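Local coordinates for glycosyl hydrolase (Streptomyces cattleya, PDB 7LR8), which probably hydrolyses the beta-1,4 bond between mannose and N-acetylglucosamine in the N-glycan core, as a family 5 glycoside hydrolase, at residues 130-135 and 146-151; 152-157 and 207-212; 175-180 and 215-220. The protein carries 1 engineered substitution. All coordinates share one frame; numbering follows the deposited sequence.

Contact 1: residues 130-135 and 146-151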
loop_
_atom_site.group_PDB
_atom_site.type_symbol
_atom_site.label_atom_id
_atom_site.label_comp_id
_atom_site.label_asym_id
_atom_site.label_seq_id
_atom_site.Cartn_x
_atom_site.Cartn_y
_atom_site.Cartn_z
ATOM N N GLU B 130 3.398 -19.169 -0.028
ATOM C CA GLU B 130 4.003 -19.360 -1.343
ATOM C C GLU B 130 5.084 -18.319 -1.605
ATOM O O GLU B 130 6.112 -18.624 -2.226
ATOM C CB GLU B 130 2.924 -19.308 -2.431
ATOM C CG GLU B 130 3.412 -19.571 -3.862
ATOM C CD GLU B 130 4.208 -20.876 -4.055
ATOM O OE1 GLU B 130 4.183 -21.800 -3.202
ATOM O OE2 GLU B 130 4.890 -20.961 -5.085
ATOM N N TYR B 131 4.862 -17.091 -1.129
ATOM C CA TYR B 131 5.857 -16.029 -1.227
ATOM C C TYR B 131 7.144 -16.399 -0.487
ATOM O O TYR B 131 8.240 -16.322 -1.054
ATOM C CB TYR B 131 5.236 -14.743 -0.673
ATOM C CG TYR B 131 6.155 -13.598 -0.346
ATOM C CD1 TYR B 131 6.865 -12.925 -1.334
ATOM C CD2 TYR B 131 6.299 -13.177 0.964
ATOM C CE1 TYR B 131 7.699 -11.846 -1.013
ATOM C CE2 TYR B 131 7.142 -12.093 1.299
ATOM C CZ TYR B 131 7.837 -11.446 0.301
ATOM O OH TYR B 131 8.655 -10.368 0.599
ATOM N N LEU B 132 7.026 -16.829 0.773
ATOM C CA LEU B 132 8.218 -17.179 1.548
ATOM C C LEU B 132 8.932 -18.390 0.957
ATOM O O LEU B 132 10.164 -18.407 0.862
ATOM C CB LEU B 132 7.853 -17.452 3.007
ATOM C CG LEU B 132 7.340 -16.295 3.864
ATOM C CD1 LEU B 132 6.996 -16.818 5.248
ATOM C CD2 LEU B 132 8.388 -15.196 3.948
ATOM N N ARG B 133 8.169 -19.414 0.557
ATOM C CA ARG B 133 8.761 -20.569 -0.101
ATOM C C ARG B 133 9.504 -20.162 -1.368
ATOM O O ARG B 133 10.591 -20.680 -1.654
ATOM C CB ARG B 133 7.664 -21.585 -0.435
ATOM C CG ARG B 133 8.203 -22.969 -0.807
ATOM C CD ARG B 133 7.198 -23.772 -1.634
ATOM N NE ARG B 133 6.862 -23.076 -2.869
ATOM C CZ ARG B 133 7.612 -23.086 -3.965
ATOM N NH1 ARG B 133 8.746 -23.786 -4.002
ATOM N NH2 ARG B 133 7.225 -22.388 -5.025
ATOM N N THR B 134 8.909 -19.255 -2.149
ATOM C CA THR B 134 9.509 -18.816 -3.408
ATOM C C THR B 134 10.833 -18.095 -3.165
ATOM O O THR B 134 11.831 -18.359 -3.851
ATOM C CB THR B 134 8.529 -17.910 -4.163
ATOM O OG1 THR B 134 7.405 -18.688 -4.604
ATOM C CG2 THR B 134 9.174 -17.306 -5.404
ATOM N N LEU B 135 10.862 -17.175 -2.194
ATOM C CA LEU B 135 12.113 -16.481 -1.885
ATOM C C LEU B 135 13.180 -17.465 -1.442
ATOM O O LEU B 135 14.314 -17.436 -1.941
ATOM C CB LEU B 135 11.896 -15.422 -0.799
ATOM C CG LEU B 135 10.975 -14.255 -1.162
ATOM C CD1 LEU B 135 11.164 -13.112 -0.173
ATOM C CD2 LEU B 135 11.222 -13.783 -2.586
ATOM N N LEU B 146 21.735 -17.366 4.532
ATOM C CA LEU B 146 21.570 -17.919 5.871
ATOM C C LEU B 146 20.217 -18.592 6.021
ATOM O O LEU B 146 20.120 -19.692 6.572
ATOM C CB LEU B 146 21.713 -16.816 6.923
ATOM C CG LEU B 146 23.077 -16.176 7.143
ATOM C CD1 LEU B 146 22.923 -14.928 8.012
ATOM C CD2 LEU B 146 24.010 -17.182 7.785
ATOM N N GLY B 147 19.162 -17.933 5.560
ATOM C CA GLY B 147 17.814 -18.428 5.721
ATOM C C GLY B 147 16.863 -17.250 5.776
ATOM O O GLY B 147 17.244 -16.117 5.492
ATOM N N MET B 148 15.626 -17.546 6.161
ATOM C CA MET B 148 14.551 -16.561 6.206
ATOM C C MET B 148 14.191 -16.196 7.637
ATOM O O MET B 148 14.189 -17.053 8.524
ATOM C CB MET B 148 13.278 -17.093 5.531
ATOM C CG MET B 148 13.428 -17.598 4.123
ATOM S SD MET B 148 13.826 -16.293 2.966
ATOM C CE MET B 148 12.431 -15.195 3.126
ATOM N N THR B 149 13.846 -14.924 7.845
ATOM C CA THR B 149 13.051 -14.495 8.986
ATOM C C THR B 149 11.651 -14.207 8.462
ATOM O O THR B 149 11.510 -13.577 7.413
ATOM C CB THR B 149 13.664 -13.251 9.641
ATOM O OG1 THR B 149 14.966 -13.575 10.153
ATOM C CG2 THR B 149 12.798 -12.748 10.792
ATOM N N VAL B 150 10.621 -14.703 9.159
ATOM C CA VAL B 150 9.265 -14.645 8.602
ATOM C C VAL B 150 8.902 -13.217 8.196
ATOM O O VAL B 150 8.438 -12.976 7.073
ATOM C CB VAL B 150 8.246 -15.238 9.591
ATOM C CG1 VAL B 150 6.815 -14.894 9.148
ATOM C CG2 VAL B 150 8.438 -16.748 9.688
ATOM N N GLY B 151 9.139 -12.251 9.084
ATOM C CA GLY B 151 8.913 -10.846 8.747
ATOM C C GLY B 151 9.302 -9.966 9.920
ATOM O O GLY B 151 9.301 -10.392 11.078
#

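Contact 2: residues 152-157 and 207-212. Engineered in segment 152-157: Ala153 (natural residue Glu). With BMA (beta-D-mannopyranose), chain D.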
loop_
_atom_site.group_PDB
_atom_site.type_symbol
_atom_site.label_atom_id
_atom_site.label_comp_id
_atom_site.label_asym_id
_atom_site.label_seq_id
_atom_site.Cartn_x
_atom_site.Cartn_y
_atom_site.Cartn_z
ATOM N N ASN B 152 9.628 -8.719 9.595
ATOM C CA ASN B 152 10.187 -7.809 10.599
ATOM C C ASN B 152 9.099 -7.386 11.581
ATOM O O ASN B 152 8.266 -6.526 11.274
ATOM C CB ASN B 152 10.795 -6.578 9.936
ATOM C CG ASN B 152 11.219 -5.544 10.954
ATOM O OD1 ASN B 152 11.894 -5.889 11.910
ATOM N ND2 ASN B 152 10.782 -4.291 10.783
ATOM N N ALA B 153 9.104 -7.983 12.775
ATOM C CA ALA B 153 8.171 -7.615 13.835
ATOM C C ALA B 153 6.733 -7.634 13.326
ATOM O O ALA B 153 5.959 -6.695 13.542
ATOM C CB ALA B 153 8.521 -6.238 14.425
ATOM N N ILE B 154 6.372 -8.727 12.643
ATOM C CA ILE B 154 5.017 -8.867 12.122
ATOM C C ILE B 154 3.999 -8.842 13.252
ATOM O O ILE B 154 2.847 -8.452 13.034
ATOM C CB ILE B 154 4.886 -10.157 11.272
ATOM C CG1 ILE B 154 3.623 -10.103 10.401
ATOM C CG2 ILE B 154 4.863 -11.401 12.148
ATOM C CD1 ILE B 154 3.793 -9.257 9.162
ATOM N N ASN B 155 4.410 -9.211 14.471
ATOM C CA ASN B 155 3.510 -9.151 15.620
ATOM C C ASN B 155 2.943 -7.760 15.861
ATOM O O ASN B 155 1.938 -7.639 16.568
ATOM C CB ASN B 155 4.207 -9.649 16.902
ATOM C CG ASN B 155 5.386 -8.766 17.360
ATOM O OD1 ASN B 155 6.221 -8.329 16.563
ATOM N ND2 ASN B 155 5.457 -8.532 18.659
ATOM N N GLN B 156 3.562 -6.702 15.320
ATOM C CA GLN B 156 3.003 -5.374 15.569
ATOM C C GLN B 156 1.661 -5.161 14.871
ATOM O O GLN B 156 0.965 -4.202 15.204
ATOM C CB GLN B 156 4.001 -4.277 15.162
ATOM C CG GLN B 156 4.179 -4.100 13.652
ATOM C CD GLN B 156 3.377 -2.951 13.078
ATOM O OE1 GLN B 156 3.322 -1.868 13.648
ATOM N NE2 GLN B 156 2.750 -3.192 11.930
ATOM N N PHE B 157 1.264 -6.040 13.948
ATOM C CA PHE B 157 -0.061 -5.947 13.350
ATOM C C PHE B 157 -1.145 -6.595 14.200
ATOM O O PHE B 157 -2.325 -6.495 13.837
ATOM C CB PHE B 157 -0.071 -6.602 11.961
ATOM C CG PHE B 157 0.690 -5.829 10.917
ATOM C CD1 PHE B 157 0.111 -4.722 10.299
ATOM C CD2 PHE B 157 1.973 -6.228 10.532
ATOM C CE1 PHE B 157 0.801 -4.014 9.328
ATOM C CE2 PHE B 157 2.675 -5.519 9.572
ATOM C CZ PHE B 157 2.082 -4.410 8.963
ATOM N N HIS B 207 -0.640 -9.612 24.720
ATOM C CA HIS B 207 -0.162 -9.594 23.338
ATOM C C HIS B 207 -0.160 -11.016 22.775
ATOM O O HIS B 207 0.276 -11.946 23.460
ATOM C CB HIS B 207 1.242 -8.975 23.288
ATOM C CG HIS B 207 1.773 -8.777 21.901
ATOM N ND1 HIS B 207 1.249 -7.846 21.028
ATOM C CD2 HIS B 207 2.803 -9.372 21.249
ATOM C CE1 HIS B 207 1.932 -7.880 19.896
ATOM N NE2 HIS B 207 2.870 -8.807 19.999
ATOM N N PRO B 208 -0.653 -11.223 21.547
ATOM C CA PRO B 208 -0.883 -12.599 21.067
ATOM C C PRO B 208 0.391 -13.372 20.802
ATOM O O PRO B 208 0.374 -14.610 20.849
ATOM C CB PRO B 208 -1.677 -12.395 19.766
ATOM C CG PRO B 208 -2.198 -11.009 19.830
ATOM C CD PRO B 208 -1.200 -10.217 20.625
ATOM N N PHE B 209 1.481 -12.687 20.477
ATOM C CA PHE B 209 2.755 -13.344 20.245
ATOM C C PHE B 209 3.480 -13.412 21.576
ATOM O O PHE B 209 3.621 -12.391 22.258
ATOM C CB PHE B 209 3.568 -12.592 19.189
ATOM C CG PHE B 209 3.089 -12.831 17.772
ATOM C CD1 PHE B 209 1.988 -12.149 17.267
ATOM C CD2 PHE B 209 3.759 -13.721 16.943
ATOM C CE1 PHE B 209 1.549 -12.370 15.952
ATOM C CE2 PHE B 209 3.332 -13.951 15.633
ATOM C CZ PHE B 209 2.220 -13.275 15.136
ATOM N N THR B 210 3.881 -14.616 21.974
ATOM C CA THR B 210 4.315 -14.859 23.341
ATOM C C THR B 210 5.817 -15.106 23.427
ATOM O O THR B 210 6.481 -15.358 22.415
ATOM C CB THR B 210 3.578 -16.069 23.931
ATOM O OG1 THR B 210 3.991 -17.261 23.244
ATOM C CG2 THR B 210 2.058 -15.899 23.802
ATOM N N PRO B 211 6.392 -15.032 24.633
ATOM C CA PRO B 211 7.791 -15.463 24.782
ATOM C C PRO B 211 8.005 -16.903 24.357
ATOM O O PRO B 211 9.041 -17.235 23.771
ATOM C CB PRO B 211 8.059 -15.272 26.279
ATOM C CG PRO B 211 7.049 -14.243 26.729
ATOM C CD PRO B 211 5.831 -14.501 25.891
ATOM N N ALA B 212 7.040 -17.773 24.634
ATOM C CA ALA B 212 7.167 -19.165 24.217
ATOM C C ALA B 212 7.260 -19.287 22.696
ATOM O O ALA B 212 8.048 -20.095 22.185
ATOM C CB ALA B 212 5.991 -19.977 24.756
HETATM C C1 BMA D . 12.315 -1.526 14.710
HETATM C C2 BMA D . 12.769 -1.851 13.251
HETATM C C3 BMA D . 12.360 -0.706 12.347
HETATM C C4 BMA D . 12.756 0.687 13.003
HETATM C C5 BMA D . 13.643 0.487 14.265
HETATM C C6 BMA D . 13.964 1.776 14.987
HETATM O O2 BMA D . 12.187 -3.054 12.773
HETATM O O3 BMA D . 10.954 -0.799 12.005
HETATM O O4 BMA D . 13.459 1.433 12.049
HETATM O O5 BMA D . 12.945 -0.329 15.223
HETATM O O6 BMA D . 12.706 2.352 15.419
#

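Contact 3: residues 175-180 and 215-220. With AE3 (2-(2-ethoxyethoxy)ethanol), chain F.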
loop_
_atom_site.group_PDB
_atom_site.type_symbol
_atom_site.label_atom_id
_atom_site.label_comp_id
_atom_site.label_asym_id
_atom_site.label_seq_id
_atom_site.Cartn_x
_atom_site.Cartn_y
_atom_site.Cartn_z
ATOM N N ASP B 175 0.158 -21.211 15.316
ATOM C CA ASP B 175 -0.154 -22.002 14.128
ATOM C C ASP B 175 0.311 -21.298 12.858
ATOM O O ASP B 175 0.859 -21.937 11.951
ATOM C CB ASP B 175 -1.656 -22.292 14.064
ATOM C CG ASP B 175 -2.099 -23.357 15.061
ATOM O OD1 ASP B 175 -1.257 -24.147 15.520
ATOM O OD2 ASP B 175 -3.309 -23.413 15.372
ATOM N N TRP B 176 0.097 -19.979 12.776
ATOM C CA TRP B 176 0.538 -19.209 11.616
ATOM C C TRP B 176 2.053 -19.252 11.475
ATOM O O TRP B 176 2.582 -19.484 10.381
ATOM C CB TRP B 176 0.056 -17.760 11.742
ATOM C CG TRP B 176 0.424 -16.894 10.589
ATOM C CD1 TRP B 176 -0.214 -16.820 9.374
ATOM C CD2 TRP B 176 1.512 -15.974 10.530
ATOM N NE1 TRP B 176 0.416 -15.897 8.571
ATOM C CE2 TRP B 176 1.475 -15.358 9.258
ATOM C CE3 TRP B 176 2.513 -15.597 11.437
ATOM C CZ2 TRP B 176 2.413 -14.407 8.858
ATOM C CZ3 TRP B 176 3.444 -14.628 11.046
ATOM C CH2 TRP B 176 3.385 -14.043 9.773
ATOM N N LEU B 177 2.768 -19.014 12.580
ATOM C CA LEU B 177 4.224 -19.058 12.548
ATOM C C LEU B 177 4.720 -20.402 12.029
ATOM O O LEU B 177 5.624 -20.459 11.186
ATOM C CB LEU B 177 4.779 -18.797 13.945
ATOM C CG LEU B 177 4.742 -17.367 14.483
ATOM C CD1 LEU B 177 5.242 -17.387 15.932
ATOM C CD2 LEU B 177 5.597 -16.466 13.623
ATOM N N ARG B 178 4.153 -21.502 12.535
ATOM C CA ARG B 178 4.605 -22.822 12.100
ATOM C C ARG B 178 4.354 -23.025 10.612
ATOM O O ARG B 178 5.180 -23.623 9.908
ATOM C CB ARG B 178 3.916 -23.917 12.913
ATOM C CG ARG B 178 4.653 -24.226 14.207
ATOM C CD ARG B 178 3.945 -25.287 15.025
ATOM N NE ARG B 178 2.782 -24.733 15.710
ATOM C CZ ARG B 178 2.793 -24.298 16.965
ATOM N NH1 ARG B 178 1.687 -23.805 17.504
ATOM N NH2 ARG B 178 3.906 -24.362 17.680
ATOM N N ARG B 179 3.219 -22.529 10.115
ATOM C CA ARG B 179 2.930 -22.646 8.690
ATOM C C ARG B 179 3.909 -21.821 7.862
ATOM O O ARG B 179 4.394 -22.286 6.824
ATOM C CB ARG B 179 1.497 -22.213 8.415
ATOM C CG ARG B 179 1.106 -22.320 6.966
ATOM C CD ARG B 179 -0.378 -22.505 6.834
ATOM N NE ARG B 179 -0.741 -22.640 5.434
ATOM C CZ ARG B 179 -1.958 -22.411 4.957
ATOM N NH1 ARG B 179 -2.932 -22.041 5.782
ATOM N NH2 ARG B 179 -2.193 -22.554 3.660
ATOM N N MET B 180 4.203 -20.594 8.302
ATOM C CA MET B 180 5.180 -19.768 7.596
ATOM C C MET B 180 6.549 -20.431 7.581
ATOM O O MET B 180 7.211 -20.489 6.537
ATOM C CB MET B 180 5.265 -18.379 8.228
ATOM C CG MET B 180 3.975 -17.550 8.111
ATOM S SD MET B 180 3.460 -17.276 6.387
ATOM C CE MET B 180 2.124 -18.450 6.260
ATOM N N ALA B 215 10.862 -18.340 21.619
ATOM C CA ALA B 215 11.909 -19.236 22.089
ATOM C C ALA B 215 11.671 -20.696 21.722
ATOM O O ALA B 215 12.575 -21.519 21.903
ATOM C CB ALA B 215 12.062 -19.108 23.614
ATOM N N ARG B 216 10.493 -21.045 21.206
ATOM C CA ARG B 216 10.197 -22.442 20.912
ATOM C C ARG B 216 9.740 -22.704 19.483
ATOM O O ARG B 216 9.532 -23.871 19.125
ATOM C CB ARG B 216 9.136 -22.974 21.890
ATOM C CG ARG B 216 9.580 -22.882 23.336
ATOM C CD ARG B 216 8.472 -23.240 24.317
ATOM N NE ARG B 216 8.824 -22.806 25.668
ATOM C CZ ARG B 216 8.001 -22.835 26.713
ATOM N NH1 ARG B 216 6.757 -23.283 26.578
ATOM N NH2 ARG B 216 8.426 -22.413 27.899
ATOM N N ILE B 217 9.566 -21.670 18.661
ATOM C CA ILE B 217 9.243 -21.813 17.246
ATOM C C ILE B 217 10.358 -21.157 16.442
ATOM O O ILE B 217 10.812 -20.062 16.790
ATOM C CB ILE B 217 7.874 -21.178 16.916
ATOM C CG1 ILE B 217 6.775 -21.753 17.814
ATOM C CG2 ILE B 217 7.505 -21.407 15.472
ATOM C CD1 ILE B 217 5.406 -21.150 17.552
ATOM N N GLY B 218 10.809 -21.826 15.378
ATOM C CA GLY B 218 11.928 -21.335 14.596
ATOM C C GLY B 218 13.270 -21.725 15.213
ATOM O O GLY B 218 13.361 -22.201 16.343
ATOM N N ALA B 219 14.339 -21.500 14.443
ATOM C CA ALA B 219 15.633 -22.126 14.729
ATOM C C ALA B 219 16.383 -21.472 15.891
ATOM O O ALA B 219 17.116 -22.160 16.614
ATOM C CB ALA B 219 16.511 -22.086 13.478
ATOM N N VAL B 220 16.265 -20.159 16.048
ATOM C CA VAL B 220 16.941 -19.414 17.107
ATOM C C VAL B 220 15.960 -18.358 17.594
ATOM O O VAL B 220 14.991 -18.026 16.911
ATOM C CB VAL B 220 18.264 -18.759 16.628
ATOM C CG1 VAL B 220 19.226 -19.806 16.056
ATOM C CG2 VAL B 220 17.991 -17.675 15.595
HETATM C C1 AE3 F . -5.729 -25.609 6.837
HETATM C C2 AE3 F . -6.922 -24.679 7.036
HETATM O O2 AE3 F . -6.827 -23.592 6.161
HETATM C C3 AE3 F . -7.162 -22.373 6.756
HETATM C C4 AE3 F . -5.904 -21.516 6.875
HETATM O O3 AE3 F . -6.023 -20.645 7.964
HETATM C C5 AE3 F . -4.950 -19.757 8.107
HETATM C C6 AE3 F . -3.998 -20.256 9.193
HETATM O O4 AE3 F . -3.041 -21.110 8.629
#

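Contact 1: residues 130-135 and 146-151
Leu132 meets the peptide group after Val150 at its oxygen, with Leu132 CD2 3.8 Å from Val150 O. The other flat groups lie on the outer side of the helix: the guanidinium of Arg133 takes the carboxylate of Glu130 at its edge and in its plane, gripping it side-on with NE to OE1 and NH2 to OE2. That second bond, Arg133 NH2 to Glu130 OE2, is 2.7 Å long and nearly straight at 175°. The carbonyl of Glu130 is approached on opposite faces of its plane by Thr134 N and Thr134 OG1.

The side chains that meet toward the strand are apolar. Met148 folds back on itself at chi2 (-67°) and chi3 (-60°), which brings its methyl CE against the helix: 4.0 Å from Leu135 CB and 4.1 Å from Leu132 CD2. Leu132 CD1 also lies beside Val150 CG1, 4.4 Å away. Helix 122-139 thus packs on strand 145-152, as a helix of the outer ring does on the inner sheet of a (beta/alpha)8 barrel. No hydrogen bond crosses between the two segments, so shape and the exclusion of water hold them, while the charged pair stays on the far side.

Contact 2: residues 152-157 and 207-212
Asn155 joins His207 and Phe209 in a buried contact, part hydrogen bond and part CH-pi, between two loops at the mouth of the barrel: one follows strand 145-152, the other leads into helix 211-216. Asn155 ND2 donates to His207 NE2 over 2.9 Å, with an N-H...N angle of 148°. Amide and imidazole stand 80° apart, and the bond is tilted from both planes. Pro208 CD lies over one face of the imidazole, toward its rim. Asn155 has CG set between its backbone N and carbonyl carbon (chi1 65°), which turns the amide to the histidine. Asn155 OD1 accepts from the backbone N of Tyr198, so both ends of the buried amide are bonded. An alanine in place of His207 would take away NE2, and the buried Asn155 ND2 would probably be left without this acceptor, its amide held less firmly, through OD1 and Tyr198. Asn155 CB, which points toward the 207-212 segment, lies over the face of Phe209, 3.8 Å from the ring centroid. The closest ring atom is Phe209 CD1, 3.4 Å from Asn155 CB. Ile154 CG2 reaches Phe209 CZ obliquely at 4.4 Å.

Upstream is the Asn-Glu pair that ends the fourth barrel strand in family 5 enzymes, where the glutamate is typically the general acid/base; here it is the engineered Ala153. Asn152 ND2 donates to O2 of the bound mannose over 2.7 Å and also to His99 O, while OD1 is hydrogen-bonded to Arg54 NH2. Within the 3-10 turn of 154-157, Gln156 NE2 sits 3.1 Å above the plane of the Phe157 ring, and Gln156 OE1 is hydrogen-bonded to Trp113 NE1 of the second subunit.

Contact 3: residues 175-180 and 215-220
Leu177 and Arg178, neighbours on helix 170-187, meet one side chain, Ile217, at the point where the chain leaves helix 211-216. Starting the segment, Asp175 turns away from Ile217 but pairs with the arginine one turn on: Asp175 OD1 lies 3.6 Å from Arg178 NH1, at the edge of the guanidinium and in its plane. Trp176 faces into the fold, with Met180 CG 3.5 Å above the plane of its ring, over the centre. Leu177 points at Ile217 and crosses it at about a right angle. Its CB is 4.1 Å from Ile217 CG2, and Leu177 CD1 is equally far, 4.1 Å, from Ile217 CD1. Arg178 bends at chi3 (-77°), which carries the guanidinium over to Ile217; there Arg178 NH2 comes within 3.5 Å of Ile217 CD1. This charged group thus covers part of a buried aliphatic side chain while its salt bridge is kept on the surface. Arg179, extended from CG to NE, reaches the other way and gives an N-H from NH1 to the hydroxyl O4 of a bound 2-(2-ethoxyethoxy)ethanol, 3.0 Å and 154°.

Leu177 and Ile217 both also rest on His195 of strand 194-196, so the contact lies outside that barrel strand. On another side of helix 170-187, Trp176 and Met180 pack on helix 122-139 and on Val150 of strand 145-152.

How the contacts relate
The three contacts follow the barrel from helix 122-139 through strand 145-152, helix 170-187 and strand 194-196 to helix 211-216. Contact 1 closes before the other two open, while the segments of contacts 2 and 3 alternate along the chain and both use helix 211-216. The centres of contacts 1 and 2 lie about 18 Å apart. Those of contacts 1 and 3 are about 13 Å apart, and those of contacts 2 and 3 about 11 Å. Helix 170-187 links them: Trp176 packs on Val150 and Ile154, Met180 on Leu132, and Leu177 on Phe209. Continuous packing therefore runs from the outer helices to Ile154, two residues after Asn152, whose ND2 is hydrogen-bonded to the mannose.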